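Local coordinates for protein CG8862 (Drosophila melanogaster, PDB 3ISM) that probably cleaves DNA and RNA as a magnesium-dependent mitochondrial endonuclease of the non-specific nuclease family, and is captured here in complex with its inhibitor, at residues A67-R70 against S71-D74; L140-H143 against V144-T148; Q242-R245 against K246-T249. One frame throughout, in Å; residues are numbered along the deposited sequence.

Contact 1 (A67-R70 against S71-D74); sequences AVDR and SKCD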
loop_
_atom_site.group_PDB
_atom_site.type_symbol
_atom_site.label_atom_id
_atom_site.label_comp_id
_atom_site.label_asym_id
_atom_site.label_seq_id
_atom_site.Cartn_x
_atom_site.Cartn_y
_atom_site.Cartn_z
ATOM N N ALA B 67 -26.592 -23.327 19.327
ATOM C CA ALA B 67 -26.259 -22.286 20.300
ATOM C C ALA B 67 -25.636 -21.044 19.655
ATOM O O ALA B 67 -25.296 -20.080 20.347
ATOM C CB ALA B 67 -25.345 -22.846 21.399
ATOM N N VAL B 68 -25.474 -21.069 18.336
ATOM C CA VAL B 68 -24.967 -19.904 17.613
ATOM C C VAL B 68 -26.041 -19.347 16.677
ATOM O O VAL B 68 -26.391 -19.968 15.673
ATOM C CB VAL B 68 -23.658 -20.209 16.838
ATOM C CG1 VAL B 68 -23.222 -18.989 16.037
ATOM C CG2 VAL B 68 -22.550 -20.629 17.795
ATOM N N ASP B 69 -26.568 -18.180 17.033
ATOM C CA ASP B 69 -27.562 -17.493 16.221
ATOM C C ASP B 69 -26.897 -16.291 15.560
ATOM O O ASP B 69 -26.655 -15.266 16.212
ATOM C CB ASP B 69 -28.746 -17.043 17.092
ATOM C CG ASP B 69 -29.965 -16.608 16.268
ATOM O OD1 ASP B 69 -29.882 -16.569 15.014
ATOM O OD2 ASP B 69 -31.014 -16.306 16.887
ATOM N N ARG B 70 -26.609 -16.428 14.266
ATOM C CA ARG B 70 -25.950 -15.379 13.500
ATOM C C ARG B 70 -26.826 -14.131 13.348
ATOM O O ARG B 70 -26.316 -13.043 13.040
ATOM C CB ARG B 70 -25.475 -15.893 12.128
ATOM C CG ARG B 70 -24.228 -15.158 11.624
ATOM C CD ARG B 70 -23.822 -15.528 10.194
ATOM N NE ARG B 70 -24.646 -14.874 9.177
ATOM C CZ ARG B 70 -25.393 -15.526 8.284
ATOM N NH1 ARG B 70 -25.417 -16.850 8.272
ATOM N NH2 ARG B 70 -26.116 -14.858 7.396
ATOM N N SER B 71 -28.126 -14.287 13.602
ATOM C CA SER B 71 -29.086 -13.189 13.484
ATOM C C SER B 71 -28.945 -12.179 14.624
ATOM O O SER B 71 -29.462 -11.057 14.540
ATOM C CB SER B 71 -30.526 -13.727 13.416
ATOM O OG SER B 71 -31.043 -14.045 14.706
ATOM N N LYS B 72 -28.242 -12.572 15.685
ATOM C CA LYS B 72 -27.983 -11.661 16.805
ATOM C C LYS B 72 -26.764 -10.781 16.548
ATOM O O LYS B 72 -26.436 -9.928 17.371
ATOM C CB LYS B 72 -27.827 -12.428 18.130
ATOM C CG LYS B 72 -29.009 -13.364 18.473
ATOM C CD LYS B 72 -29.364 -13.290 19.952
ATOM C CE LYS B 72 -30.334 -14.387 20.374
ATOM N NZ LYS B 72 -29.655 -15.541 21.038
ATOM N N CYS B 73 -26.111 -10.981 15.399
ATOM C CA CYS B 73 -24.860 -10.290 15.064
ATOM C C CYS B 73 -25.026 -9.119 14.109
ATOM O O CYS B 73 -25.639 -9.258 13.047
ATOM C CB CYS B 73 -23.889 -11.261 14.414
ATOM S SG CYS B 73 -23.628 -12.762 15.304
ATOM N N ASP B 74 -24.424 -7.987 14.468
ATOM C CA ASP B 74 -24.477 -6.784 13.642
ATOM C C ASP B 74 -23.083 -6.226 13.374
ATOM O O ASP B 74 -22.165 -6.397 14.184
ATOM C CB ASP B 74 -25.341 -5.707 14.301
ATOM C CG ASP B 74 -26.747 -6.188 14.599
ATOM O OD1 ASP B 74 -27.475 -6.548 13.640
ATOM O OD2 ASP B 74 -27.120 -6.199 15.797
HETATM O O HOH W 1 -26.248 -11.063 11.312
#

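Contact 2 (L140-H143 against V144-T148); sequences LEAH and VRRLT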
loop_
_atom_site.group_PDB
_atom_site.type_symbol
_atom_site.label_atom_id
_atom_site.label_comp_id
_atom_site.label_asym_id
_atom_site.label_seq_id
_atom_site.Cartn_x
_atom_site.Cartn_y
_atom_site.Cartn_z
ATOM N N LEU B 140 -15.852 -20.521 -2.050
ATOM C CA LEU B 140 -14.505 -20.803 -1.566
ATOM C C LEU B 140 -14.509 -21.012 -0.052
ATOM O O LEU B 140 -13.929 -21.987 0.446
ATOM C CB LEU B 140 -13.531 -19.683 -1.951
ATOM C CG LEU B 140 -12.076 -19.834 -1.468
ATOM C CD1 LEU B 140 -11.479 -21.205 -1.863
ATOM C CD2 LEU B 140 -11.189 -18.676 -1.960
ATOM N N GLU B 141 -15.166 -20.105 0.673
ATOM C CA GLU B 141 -15.356 -20.262 2.114
ATOM C C GLU B 141 -15.975 -21.620 2.472
ATOM O O GLU B 141 -15.457 -22.339 3.335
ATOM C CB GLU B 141 -16.193 -19.105 2.673
ATOM C CG GLU B 141 -15.460 -17.774 2.666
ATOM C CD GLU B 141 -16.376 -16.594 2.953
ATOM O OE1 GLU B 141 -17.571 -16.637 2.550
ATOM O OE2 GLU B 141 -15.885 -15.616 3.559
ATOM N N ALA B 142 -17.054 -21.989 1.790
ATOM C CA ALA B 142 -17.702 -23.291 2.008
ATOM C C ALA B 142 -16.782 -24.489 1.721
ATOM O O ALA B 142 -16.847 -25.500 2.414
ATOM C CB ALA B 142 -18.983 -23.390 1.183
ATOM N N HIS B 143 -15.922 -24.356 0.709
ATOM C CA HIS B 143 -14.943 -25.393 0.349
ATOM C C HIS B 143 -13.900 -25.603 1.450
ATOM O O HIS B 143 -13.553 -26.730 1.776
ATOM C CB HIS B 143 -14.237 -25.003 -0.960
ATOM C CG HIS B 143 -12.947 -25.730 -1.203
ATOM N ND1 HIS B 143 -12.899 -26.990 -1.762
ATOM C CD2 HIS B 143 -11.660 -25.364 -0.987
ATOM C CE1 HIS B 143 -11.641 -27.378 -1.861
ATOM N NE2 HIS B 143 -10.869 -26.410 -1.395
ATOM N N VAL B 144 -13.389 -24.501 1.989
ATOM C CA VAL B 144 -12.416 -24.531 3.090
ATOM C C VAL B 144 -13.012 -25.195 4.342
ATOM O O VAL B 144 -12.334 -25.976 5.012
ATOM C CB VAL B 144 -11.865 -23.110 3.403
ATOM C CG1 VAL B 144 -10.893 -23.142 4.566
ATOM C CG2 VAL B 144 -11.174 -22.496 2.150
ATOM N N ARG B 145 -14.282 -24.919 4.637
ATOM C CA ARG B 145 -14.985 -25.627 5.728
ATOM C C ARG B 145 -15.154 -27.126 5.452
ATOM O O ARG B 145 -15.012 -27.951 6.363
ATOM C CB ARG B 145 -16.344 -24.992 6.035
ATOM C CG ARG B 145 -16.246 -23.578 6.643
ATOM C CD ARG B 145 -17.621 -23.063 7.124
ATOM N NE ARG B 145 -18.454 -22.585 6.022
ATOM C CZ ARG B 145 -18.538 -21.312 5.631
ATOM N NH1 ARG B 145 -17.846 -20.350 6.261
ATOM N NH2 ARG B 145 -19.329 -20.997 4.606
ATOM N N ARG B 146 -15.455 -27.479 4.205
ATOM C CA ARG B 146 -15.629 -28.894 3.820
ATOM C C ARG B 146 -14.295 -29.651 3.834
ATOM O O ARG B 146 -14.274 -30.875 3.977
ATOM C CB ARG B 146 -16.272 -28.977 2.441
ATOM C CG ARG B 146 -16.743 -30.345 1.999
ATOM C CD ARG B 146 -17.432 -30.251 0.633
ATOM N NE ARG B 146 -18.556 -29.307 0.634
ATOM C CZ ARG B 146 -18.549 -28.115 0.028
ATOM N NH1 ARG B 146 -17.475 -27.711 -0.644
ATOM N NH2 ARG B 146 -19.621 -27.324 0.092
ATOM N N LEU B 147 -13.186 -28.926 3.694
ATOM C CA LEU B 147 -11.848 -29.530 3.819
ATOM C C LEU B 147 -11.609 -30.199 5.173
ATOM O O LEU B 147 -10.784 -31.096 5.273
ATOM C CB LEU B 147 -10.738 -28.502 3.547
ATOM C CG LEU B 147 -10.464 -28.104 2.084
ATOM C CD1 LEU B 147 -9.325 -27.088 2.001
ATOM C CD2 LEU B 147 -10.169 -29.323 1.221
ATOM N N THR B 148 -12.340 -29.769 6.206
ATOM C CA THR B 148 -12.240 -30.403 7.522
ATOM C C THR B 148 -12.691 -31.861 7.512
ATOM O O THR B 148 -12.329 -32.616 8.408
ATOM C CB THR B 148 -13.009 -29.640 8.631
ATOM O OG1 THR B 148 -14.388 -29.498 8.262
ATOM C CG2 THR B 148 -12.398 -28.269 8.874
HETATM O O HOH W 2 -14.943 -28.960 -1.241
#

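Contact 3 (Q242-R245 against K246-T249); sequences QINR and KQLT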
loop_
_atom_site.group_PDB
_atom_site.type_symbol
_atom_site.label_atom_id
_atom_site.label_comp_id
_atom_site.label_asym_id
_atom_site.label_seq_id
_atom_site.Cartn_x
_atom_site.Cartn_y
_atom_site.Cartn_z
ATOM N N GLN B 242 6.994 -21.428 8.833
ATOM C CA GLN B 242 7.563 -22.566 9.577
ATOM C C GLN B 242 7.613 -23.868 8.764
ATOM O O GLN B 242 8.307 -24.802 9.138
ATOM C CB GLN B 242 6.817 -22.809 10.904
ATOM C CG GLN B 242 6.864 -21.637 11.899
ATOM C CD GLN B 242 8.276 -21.291 12.327
ATOM O OE1 GLN B 242 8.923 -22.059 13.042
ATOM N NE2 GLN B 242 8.763 -20.137 11.886
ATOM N N ILE B 243 6.878 -23.925 7.656
ATOM C CA ILE B 243 6.928 -25.076 6.747
ATOM C C ILE B 243 7.879 -24.822 5.572
ATOM O O ILE B 243 7.700 -23.868 4.822
ATOM C CB ILE B 243 5.531 -25.398 6.168
ATOM C CG1 ILE B 243 4.495 -25.492 7.291
ATOM C CG2 ILE B 243 5.565 -26.694 5.332
ATOM C CD1 ILE B 243 3.055 -25.674 6.813
ATOM N N ASN B 244 8.889 -25.672 5.428
ATOM C CA ASN B 244 9.694 -25.735 4.201
ATOM C C ASN B 244 8.795 -26.322 3.096
ATOM O O ASN B 244 8.213 -27.390 3.269
ATOM C CB ASN B 244 10.936 -26.609 4.460
ATOM C CG ASN B 244 11.800 -26.843 3.218
ATOM O OD1 ASN B 244 11.693 -26.155 2.200
ATOM N ND2 ASN B 244 12.685 -27.827 3.319
ATOM N N ARG B 245 8.687 -25.620 1.968
ATOM C CA ARG B 245 7.792 -26.031 0.873
ATOM C C ARG B 245 8.200 -27.369 0.251
ATOM O O ARG B 245 7.391 -28.025 -0.417
ATOM C CB ARG B 245 7.722 -24.952 -0.219
ATOM C CG ARG B 245 7.176 -23.608 0.239
ATOM C CD ARG B 245 5.694 -23.413 -0.085
ATOM N NE ARG B 245 5.115 -22.435 0.830
ATOM C CZ ARG B 245 4.955 -21.140 0.574
ATOM N NH1 ARG B 245 5.293 -20.632 -0.607
ATOM N NH2 ARG B 245 4.424 -20.357 1.500
ATOM N N LYS B 246 9.451 -27.768 0.482
ATOM C CA LYS B 246 9.952 -29.057 0.027
ATOM C C LYS B 246 9.423 -30.201 0.883
ATOM O O LYS B 246 9.594 -31.369 0.534
ATOM C CB LYS B 246 11.483 -29.069 0.014
ATOM C CG LYS B 246 12.093 -28.142 -1.029
ATOM C CD LYS B 246 13.574 -28.450 -1.234
ATOM C CE LYS B 246 14.153 -27.661 -2.403
ATOM N NZ LYS B 246 14.095 -26.192 -2.154
ATOM N N GLN B 247 8.783 -29.867 2.003
ATOM C CA GLN B 247 8.195 -30.897 2.869
ATOM C C GLN B 247 6.665 -30.967 2.798
ATOM O O GLN B 247 6.042 -31.720 3.544
ATOM C CB GLN B 247 8.670 -30.736 4.317
ATOM C CG GLN B 247 9.907 -31.556 4.633
ATOM C CD GLN B 247 10.552 -31.159 5.949
ATOM O OE1 GLN B 247 10.578 -29.977 6.315
ATOM N NE2 GLN B 247 11.082 -32.148 6.669
ATOM N N LEU B 248 6.067 -30.180 1.908
ATOM C CA LEU B 248 4.652 -30.326 1.616
ATOM C C LEU B 248 4.480 -31.607 0.801
ATOM O O LEU B 248 5.424 -32.071 0.154
ATOM C CB LEU B 248 4.120 -29.121 0.841
ATOM C CG LEU B 248 3.942 -27.832 1.642
ATOM C CD1 LEU B 248 3.603 -26.648 0.743
ATOM C CD2 LEU B 248 2.894 -28.011 2.744
ATOM N N THR B 249 3.295 -32.194 0.849
ATOM C CA THR B 249 3.040 -33.391 0.058
ATOM C C THR B 249 2.411 -32.989 -1.271
ATOM O O THR B 249 2.823 -33.470 -2.329
ATOM C CB THR B 249 2.182 -34.411 0.829
ATOM O OG1 THR B 249 2.920 -34.871 1.966
ATOM C CG2 THR B 249 1.826 -35.605 -0.046
#

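Contact 1 (A67-R70 against S71-D74)
Asp-69 and Ser-71 form an Asx turn that opens a 3-10 turn in the surface loop between helices 59-62 and 89-92. OD1 of Asp-69 takes two bonds at once: Ser-71 OG reaches it at 2.8 Å, Ser-71 N at 3.2 Å. Both donors come in over the same face of the carboxylate, well above its plane. The torsion chi1 of -167° sets the Asp-69 carboxylate beside its own carbonyl carbon, on the side of the Ser-71 N-H. With an alanine here, the N-H and hydroxyl of Ser-71 would probably lose their shared acceptor, and the start of the turn would be held by its backbone bonds alone.

Backbone bonds continue the turn, each spanning three residues. Lys-72 N binds Asp-69 O at 3.2 Å, and Cys-73 N binds Arg-70 O at 3.1 Å.

Lys-72 NZ stays 4.4 Å from Asp-69 OD2, beyond a salt bridge, so any attraction is probably modest; Lys-72 CG lies 3.9 Å from that same oxygen. The Arg-70 guanidinium is engaged outside the loop: NH2 hydrogen-bonds Tyr-331 O and makes a salt bridge to Asp-336 OD2, both of the chain of CG4930, consistent with a place in the inhibitor interface. Cys-73, buried, packs against Gln-112 and Phe-119. A water donates to Arg-70 O and to Cys-73 O, 2.6 Å from each.

Contact 2 (L140-H143 against V144-T148)
His-143 and Leu-147, one helical turn apart, meet ring to branch. Leu-147 CG sits over one face of the imidazole, displaced toward its rim, in a CH-pi contact 4.2 Å from the ring centroid. Its two methyls straddle the NE2-CE1 side, beyond the ring outline: CD1 lies 3.8 Å from His-143 NE2, CD2 3.9 Å from His-143 CE1. With CG anti to the backbone N (chi1 162°), the ring swings beside its own carbonyl, where Leu-147 can cover it. NE2 is hydrogen-bonded to Glu-206 OE1 of strand 203-211, and a water joins the other ring nitrogen, ND1, to Arg-146 NH1, which donates to it at 2.9 Å in the plane of the guanidinium.

These residues lie along helix 136-146. It is the helix of the His-Me finger nuclease site that carries Glu-141, a magnesium ligand in a structure of this protein. Its backbone hydrogen bonds join i to i+4, as in Val-144 N to Leu-140 O at 3.0 Å.

The two arginines fold back along the preceding turn and lie flat on carbonyl oxygens. Arg-145, bent at chi3 (-78°), centres its guanidinium over Glu-141 O, 3.9 Å from the plane; NH1 binds Asn-107, and NH2 makes a salt bridge to Glu-335 of the CG4930 chain. Arg-146 likewise covers Ala-142 O with one face, though off centre, and its NH1 approaches His-143 CA. Facing the sheet, Leu-140 CD1 touches Val-144 CG2 at 4.2 Å, and Val-144 packs on Val-154, Val-156 and Ile-194.

Contact 3 (Q242-R245 against K246-T249)
The Asn-244 amide leans on Lys-246: CB of Lys-246 comes almost equally near both ends of the flat group, 3.6 Å from Asn-244 OD1 and 3.7 Å from Asn-244 ND2. The same OD1 accepts a weak but straight bond from Lys-246 N, at 3.3 Å and 169°, closing an Asx turn over the first of two consecutive type I beta turns. Asn-244 CG stands trans to its own N (chi1 175°), and this carries OD1 forward to that N-H. The amide of Gln-247 brings OE1 within 3.9 Å of Asn-244 CB. At the guanidinium of Arg-245, Leu-248 CD1 approaches obliquely; its nitrogens make salt bridges to helix 228-235, NH1 to Glu-229 and NH2 to Glu-232.

In the first turn Gln-247 N binds Asn-244 O at 2.8 Å. The second is closed weakly by Leu-248 N on Arg-245 O, at 3.4 Å.

Leu-248 is the buried residue of this surface loop, which leads from helix 228-235 to strand 250-251. It rests on Leu-203 and Met-205 of strand 203-211. Arg-245 runs beside it in the same direction, whereas Ile-243 crosses it at about a right angle. Each branch of the leucine has its own neighbour: CD1 touches Arg-245 CD at 3.9 Å, and CD2 touches Ile-243 CG2 at 3.9 Å.

Contact 2 supplies a magnesium ligand to the nuclease site and contact 1 lies near it, whereas contact 3 is away from it. The side chain of Glu-141 is about 4 Å from the bound magnesium ion and about 5 Å from that of His-101, the predicted proton acceptor; that of Arg-70 is about 9 Å from the magnesium and about 6 Å from the His-101 side chain. The CG4930 chain bridges contacts 1 and 2, whose nearest atoms are about 8 Å apart, taking salt bridges from Arg-70 and Arg-145. Between centres, contacts 1 and 3, on opposite sides of the chain's centre, are about 38 Å apart, contacts 1 and 2 about 21 Å, contacts 2 and 3 about 22 Å.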